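Local coordinates for Agap007691-pb (Anopheles gambiae, PDB 5C98), which is a serpin of unknown function that may inhibit serine proteases, at residues A[42-54]-A[85-99]. Sequence-based numbering, arbitrary orientation.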
loop_
_atom_site.group_PDB
_atom_site.type_symbol
_atom_site.label_atom_id
_atom_site.label_comp_id
_atom_site.label_asym_id
_atom_site.label_seq_id
_atom_site.Cartn_x
_atom_site.Cartn_y
_atom_site.Cartn_z
ATOM N N SER A 42 -0.881 -1.118 -0.217
ATOM C CA SER A 42 -1.154 -1.078 1.216
ATOM C C SER A 42 -2.421 -1.864 1.475
ATOM O O SER A 42 -3.523 -1.306 1.492
ATOM C CB SER A 42 -1.309 0.363 1.683
ATOM O OG SER A 42 -1.674 0.389 3.036
ATOM N N PRO A 43 -2.299 -3.168 1.665
ATOM C CA PRO A 43 -3.481 -3.960 2.035
ATOM C C PRO A 43 -4.135 -3.455 3.305
ATOM O O PRO A 43 -5.354 -3.567 3.461
ATOM C CB PRO A 43 -2.906 -5.375 2.166
ATOM C CG PRO A 43 -1.705 -5.353 1.195
ATOM C CD PRO A 43 -1.122 -4.017 1.413
ATOM N N TYR A 44 -3.348 -2.943 4.240
ATOM C CA TYR A 44 -3.917 -2.410 5.469
ATOM C C TYR A 44 -4.884 -1.292 5.154
ATOM O O TYR A 44 -5.977 -1.237 5.736
ATOM C CB TYR A 44 -2.797 -1.909 6.381
ATOM C CG TYR A 44 -3.201 -1.496 7.799
ATOM C CD1 TYR A 44 -4.072 -2.276 8.545
ATOM C CD2 TYR A 44 -2.633 -0.391 8.396
ATOM C CE1 TYR A 44 -4.389 -1.942 9.849
ATOM C CE2 TYR A 44 -2.959 -0.043 9.708
ATOM C CZ TYR A 44 -3.824 -0.826 10.400
ATOM O OH TYR A 44 -4.148 -0.520 11.703
ATOM N N HIS A 45 -4.509 -0.362 4.256
ATOM C CA HIS A 45 -5.452 0.698 3.938
ATOM C C HIS A 45 -6.606 0.204 3.065
ATOM O O HIS A 45 -7.708 0.761 3.139
ATOM C CB HIS A 45 -4.768 1.903 3.358
ATOM C CG HIS A 45 -5.613 3.121 3.434
ATOM N ND1 HIS A 45 -6.047 3.801 2.322
ATOM C CD2 HIS A 45 -6.101 3.778 4.503
ATOM C CE1 HIS A 45 -6.788 4.828 2.710
ATOM N NE2 HIS A 45 -6.844 4.829 4.031
ATOM N N VAL A 46 -6.390 -0.830 2.247
ATOM C CA VAL A 46 -7.511 -1.477 1.560
ATOM C C VAL A 46 -8.556 -1.895 2.590
ATOM O O VAL A 46 -9.747 -1.607 2.449
ATOM C CB VAL A 46 -7.010 -2.657 0.703
ATOM C CG1 VAL A 46 -8.145 -3.587 0.268
ATOM C CG2 VAL A 46 -6.214 -2.188 -0.502
ATOM N N ARG A 47 -8.113 -2.583 3.640
ATOM C CA ARG A 47 -8.992 -3.006 4.734
ATOM C C ARG A 47 -9.653 -1.809 5.404
ATOM O O ARG A 47 -10.878 -1.801 5.628
ATOM C CB ARG A 47 -8.201 -3.873 5.734
ATOM C CG ARG A 47 -8.930 -4.137 7.050
ATOM C CD ARG A 47 -8.524 -3.139 8.112
ATOM N NE ARG A 47 -9.147 -3.449 9.402
ATOM C CZ ARG A 47 -8.676 -4.361 10.248
ATOM N NH1 ARG A 47 -7.578 -5.049 9.964
ATOM N NH2 ARG A 47 -9.295 -4.561 11.411
ATOM N N LEU A 48 -8.870 -0.787 5.739
ATOM C CA LEU A 48 -9.443 0.324 6.490
ATOM C C LEU A 48 -10.474 1.069 5.663
ATOM O O LEU A 48 -11.540 1.464 6.180
ATOM C CB LEU A 48 -8.352 1.279 6.968
ATOM C CG LEU A 48 -7.496 0.680 8.077
ATOM C CD1 LEU A 48 -6.298 1.566 8.303
ATOM C CD2 LEU A 48 -8.253 0.496 9.406
ATOM N N ALA A 49 -10.164 1.305 4.395
ATOM C CA ALA A 49 -11.086 2.060 3.559
ATOM C C ALA A 49 -12.352 1.250 3.288
ATOM O O ALA A 49 -13.471 1.750 3.432
ATOM C CB ALA A 49 -10.417 2.485 2.258
ATOM N N LEU A 50 -12.200 -0.006 2.895
ATOM C CA LEU A 50 -13.368 -0.799 2.579
ATOM C C LEU A 50 -14.237 -1.026 3.812
ATOM O O LEU A 50 -15.463 -1.142 3.695
ATOM C CB LEU A 50 -12.896 -2.099 1.920
ATOM C CG LEU A 50 -13.902 -2.955 1.180
ATOM C CD1 LEU A 50 -14.741 -2.134 0.207
ATOM C CD2 LEU A 50 -13.171 -4.076 0.461
ATOM N N SER A 51 -13.630 -1.085 4.984
ATOM C CA SER A 51 -14.354 -1.313 6.228
ATOM C C SER A 51 -15.399 -0.243 6.494
ATOM O O SER A 51 -16.345 -0.479 7.258
ATOM C CB SER A 51 -13.373 -1.315 7.408
ATOM O OG SER A 51 -12.712 -2.548 7.538
ATOM N N MET A 52 -15.225 0.961 5.931
ATOM C CA MET A 52 -16.224 2.017 6.117
ATOM C C MET A 52 -17.583 1.571 5.611
ATOM O O MET A 52 -18.609 2.047 6.095
ATOM C CB MET A 52 -15.796 3.300 5.393
ATOM C CG MET A 52 -14.468 3.861 5.840
ATOM S SD MET A 52 -14.171 5.531 5.230
ATOM C CE MET A 52 -14.012 5.204 3.470
ATOM N N PHE A 53 -17.614 0.671 4.630
ATOM C CA PHE A 53 -18.891 0.202 4.106
ATOM C C PHE A 53 -19.478 -0.958 4.900
ATOM O O PHE A 53 -20.629 -1.326 4.668
ATOM C CB PHE A 53 -18.693 -0.196 2.642
ATOM C CG PHE A 53 -18.327 0.957 1.778
ATOM C CD1 PHE A 53 -19.314 1.723 1.202
ATOM C CD2 PHE A 53 -16.998 1.337 1.611
ATOM C CE1 PHE A 53 -18.992 2.818 0.418
ATOM C CE2 PHE A 53 -16.672 2.450 0.836
ATOM C CZ PHE A 53 -17.675 3.181 0.243
ATOM N N TYR A 54 -18.725 -1.551 5.828
ATOM C CA TYR A 54 -19.235 -2.695 6.576
ATOM C C TYR A 54 -20.542 -2.423 7.288
ATOM O O TYR A 54 -21.428 -3.286 7.231
ATOM C CB TYR A 54 -18.152 -3.123 7.566
ATOM C CG TYR A 54 -18.457 -4.273 8.495
ATOM C CD1 TYR A 54 -18.652 -5.555 7.992
ATOM C CD2 TYR A 54 -18.428 -4.101 9.864
ATOM C CE1 TYR A 54 -18.861 -6.610 8.824
ATOM C CE2 TYR A 54 -18.647 -5.147 10.713
ATOM C CZ TYR A 54 -18.853 -6.407 10.190
ATOM O OH TYR A 54 -19.055 -7.481 11.026
ATOM N N LEU A 85 -7.928 2.884 14.186
ATOM C CA LEU A 85 -6.826 2.407 13.358
ATOM C C LEU A 85 -6.491 3.392 12.253
ATOM O O LEU A 85 -5.308 3.595 11.941
ATOM C CB LEU A 85 -7.170 1.050 12.768
ATOM C CG LEU A 85 -7.323 -0.078 13.797
ATOM C CD1 LEU A 85 -7.652 -1.356 13.055
ATOM C CD2 LEU A 85 -6.090 -0.285 14.649
ATOM N N ALA A 86 -7.506 4.006 11.644
ATOM C CA ALA A 86 -7.248 4.955 10.571
ATOM C C ALA A 86 -6.550 6.201 11.086
ATOM O O ALA A 86 -5.691 6.764 10.405
ATOM C CB ALA A 86 -8.545 5.326 9.873
ATOM N N GLN A 87 -6.908 6.646 12.291
ATOM C CA GLN A 87 -6.276 7.836 12.846
ATOM C C GLN A 87 -4.822 7.568 13.199
ATOM O O GLN A 87 -3.975 8.452 13.053
ATOM C CB GLN A 87 -7.056 8.301 14.081
ATOM C CG GLN A 87 -6.507 9.568 14.726
ATOM C CD GLN A 87 -7.356 10.062 15.884
ATOM O OE1 GLN A 87 -8.574 10.189 15.766
ATOM N NE2 GLN A 87 -6.711 10.344 17.010
ATOM N N GLN A 88 -4.516 6.355 13.651
ATOM C CA GLN A 88 -3.139 5.991 13.963
ATOM C C GLN A 88 -2.286 5.891 12.698
ATOM O O GLN A 88 -1.112 6.269 12.709
ATOM C CB GLN A 88 -3.158 4.667 14.733
ATOM C CG GLN A 88 -1.834 3.965 14.906
ATOM C CD GLN A 88 -1.963 2.712 15.766
ATOM O OE1 GLN A 88 -1.446 2.665 16.881
ATOM N NE2 GLN A 88 -2.665 1.694 15.255
ATOM N N LEU A 89 -2.870 5.415 11.596
ATOM C CA LEU A 89 -2.122 5.188 10.360
ATOM C C LEU A 89 -1.765 6.498 9.685
ATOM O O LEU A 89 -0.611 6.724 9.316
ATOM C CB LEU A 89 -2.954 4.343 9.399
ATOM C CG LEU A 89 -2.268 4.101 8.042
ATOM C CD1 LEU A 89 -0.909 3.438 8.212
ATOM C CD2 LEU A 89 -3.152 3.301 7.137
ATOM N N HIS A 90 -2.753 7.344 9.448
ATOM C CA HIS A 90 -2.508 8.610 8.790
ATOM C C HIS A 90 -1.749 9.517 9.745
ATOM O O HIS A 90 -2.193 9.765 10.873
ATOM C CB HIS A 90 -3.837 9.226 8.380
ATOM C CG HIS A 90 -3.687 10.522 7.670
ATOM N ND1 HIS A 90 -3.141 10.631 6.414
ATOM C CD2 HIS A 90 -3.972 11.780 8.067
ATOM C CE1 HIS A 90 -3.124 11.900 6.055
ATOM N NE2 HIS A 90 -3.626 12.616 7.043
ATOM N N ASP A 91 -0.584 9.988 9.325
ATOM C CA ASP A 91 0.339 10.635 10.239
ATOM C C ASP A 91 1.037 11.775 9.503
ATOM O O ASP A 91 2.240 11.728 9.208
ATOM C CB ASP A 91 1.327 9.610 10.798
ATOM C CG ASP A 91 2.224 10.181 11.862
ATOM O OD1 ASP A 91 1.886 11.250 12.400
ATOM O OD2 ASP A 91 3.264 9.541 12.173
ATOM N N GLY A 92 0.251 12.795 9.193
ATOM C CA GLY A 92 0.728 14.066 8.692
ATOM C C GLY A 92 1.856 14.013 7.691
ATOM O O GLY A 92 1.709 13.547 6.559
ATOM N N GLN A 93 3.005 14.511 8.112
ATOM C CA GLN A 93 4.157 14.685 7.244
ATOM C C GLN A 93 4.876 13.378 6.955
ATOM O O GLN A 93 5.736 13.347 6.068
ATOM C CB GLN A 93 5.157 15.651 7.886
ATOM C CG GLN A 93 5.901 15.040 9.064
ATOM C CD GLN A 93 6.684 16.045 9.879
ATOM O OE1 GLN A 93 6.114 16.819 10.654
ATOM N NE2 GLN A 93 8.002 16.032 9.717
ATOM N N HIS A 94 4.558 12.308 7.675
ATOM C CA HIS A 94 5.340 11.091 7.601
ATOM C C HIS A 94 4.756 10.045 6.658
ATOM O O HIS A 94 5.491 9.394 5.891
ATOM C CB HIS A 94 5.465 10.471 8.997
ATOM C CG HIS A 94 5.965 11.413 10.039
ATOM N ND1 HIS A 94 7.229 11.958 10.009
ATOM C CD2 HIS A 94 5.368 11.902 11.150
ATOM C CE1 HIS A 94 7.388 12.748 11.055
ATOM N NE2 HIS A 94 6.275 12.730 11.764
ATOM N N LEU A 95 3.449 9.855 6.714
ATOM C CA LEU A 95 2.760 8.854 5.922
ATOM C C LEU A 95 1.347 9.377 5.777
ATOM O O LEU A 95 0.695 9.707 6.778
ATOM C CB LEU A 95 2.765 7.498 6.631
ATOM C CG LEU A 95 2.143 6.333 5.846
ATOM C CD1 LEU A 95 2.748 5.013 6.314
ATOM C CD2 LEU A 95 0.637 6.291 5.933
ATOM N N LYS A 96 0.892 9.492 4.534
ATOM C CA LYS A 96 -0.467 9.924 4.255
ATOM C C LYS A 96 -1.261 8.740 3.747
ATOM O O LYS A 96 -0.850 8.091 2.789
ATOM C CB LYS A 96 -0.453 11.056 3.240
ATOM C CG LYS A 96 0.110 12.353 3.825
ATOM C CD LYS A 96 0.024 13.515 2.816
ATOM C CE LYS A 96 0.765 14.741 3.313
ATOM N NZ LYS A 96 0.350 15.111 4.684
ATOM N N ALA A 97 -2.364 8.431 4.418
ATOM C CA ALA A 97 -3.270 7.348 4.036
ATOM C C ALA A 97 -4.654 7.970 3.981
ATOM O O ALA A 97 -5.264 8.235 5.026
ATOM C CB ALA A 97 -3.219 6.204 5.033
ATOM N N LEU A 98 -5.137 8.197 2.760
ATOM C CA LEU A 98 -6.324 9.007 2.525
ATOM C C LEU A 98 -7.278 8.258 1.621
ATOM O O LEU A 98 -6.880 7.818 0.534
ATOM C CB LEU A 98 -5.951 10.336 1.864
ATOM C CG LEU A 98 -5.114 11.305 2.706
ATOM C CD1 LEU A 98 -4.401 12.339 1.808
ATOM C CD2 LEU A 98 -5.996 11.974 3.745
ATOM N N SER A 99 -8.517 8.115 2.051
ATOM C CA SER A 99 -9.571 7.560 1.219
ATOM C C SER A 99 -10.452 8.660 0.647
ATOM O O SER A 99 -10.589 9.751 1.208
ATOM C CB SER A 99 -10.438 6.577 1.988
ATOM O OG SER A 99 -11.042 7.195 3.108
HETATM O O HOH W 1 -3.251 1.836 12.569
HETATM O O HOH W 2 -8.175 6.506 5.811
#
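H45 lies between helix 75-89 and strand 95-104, touching both. A97 CB sits over one face of its imidazole, displaced from the ring centre, a CH-pi contact 4.1 Å from the ring centroid; L89 CD2 approaches the same ring obliquely at CD2, and S99 N comes to its edge near the ring plane. H45 CG stands anti to its own backbone N (chi1 -162°), which sends the ring off the helix toward the strand. Next along the helix, L48 spreads its two methyls over helix 75-89: CD2 rests on L85 CB at 3.6 Å, while CD1 meets L89 CD2 at 3.8 Å and also covers the centre of one face of the Y44 ring. Y44 runs nearly perpendicular to L85, its OH 3.5 Å from L85 CD2. L85 CD1 lies over one face of the R47 guanidinium. Farther along, A49 CB and the M52 methyl pack on S99, with M52 CE 3.6 Å from S99 OG.

In the serpin fold, strand 95-104 belongs to the large beta-sheet A, whose strands here include 169-177 and 320-328; helix 43-51 runs at 34° to strand segment 95-99, in roughly the same direction, and helix 75-89 covers one side of it, with helices 15-32 and 59-69 packing on others.

Polar ends are secured around this apolar layer. A water in the Y44 ring plane bonds Y44 OH, receives a bond from Q88 NE2 and donates to L85 O, linking the tyrosine to the last turns of helix 75-89. A second water bonds H45 NE2 at 2.8 Å, and H45 ND1 pairs with S173 on the adjacent strand, fixing the ring's rotation from two sides. R47 NH2 is held by Q81, S99 OG by T123. S42 OG caps helix 43-51 through H45 N, and H90 ND1 accepts in its ring plane from A97 N, pinning the helix-to-strand connection.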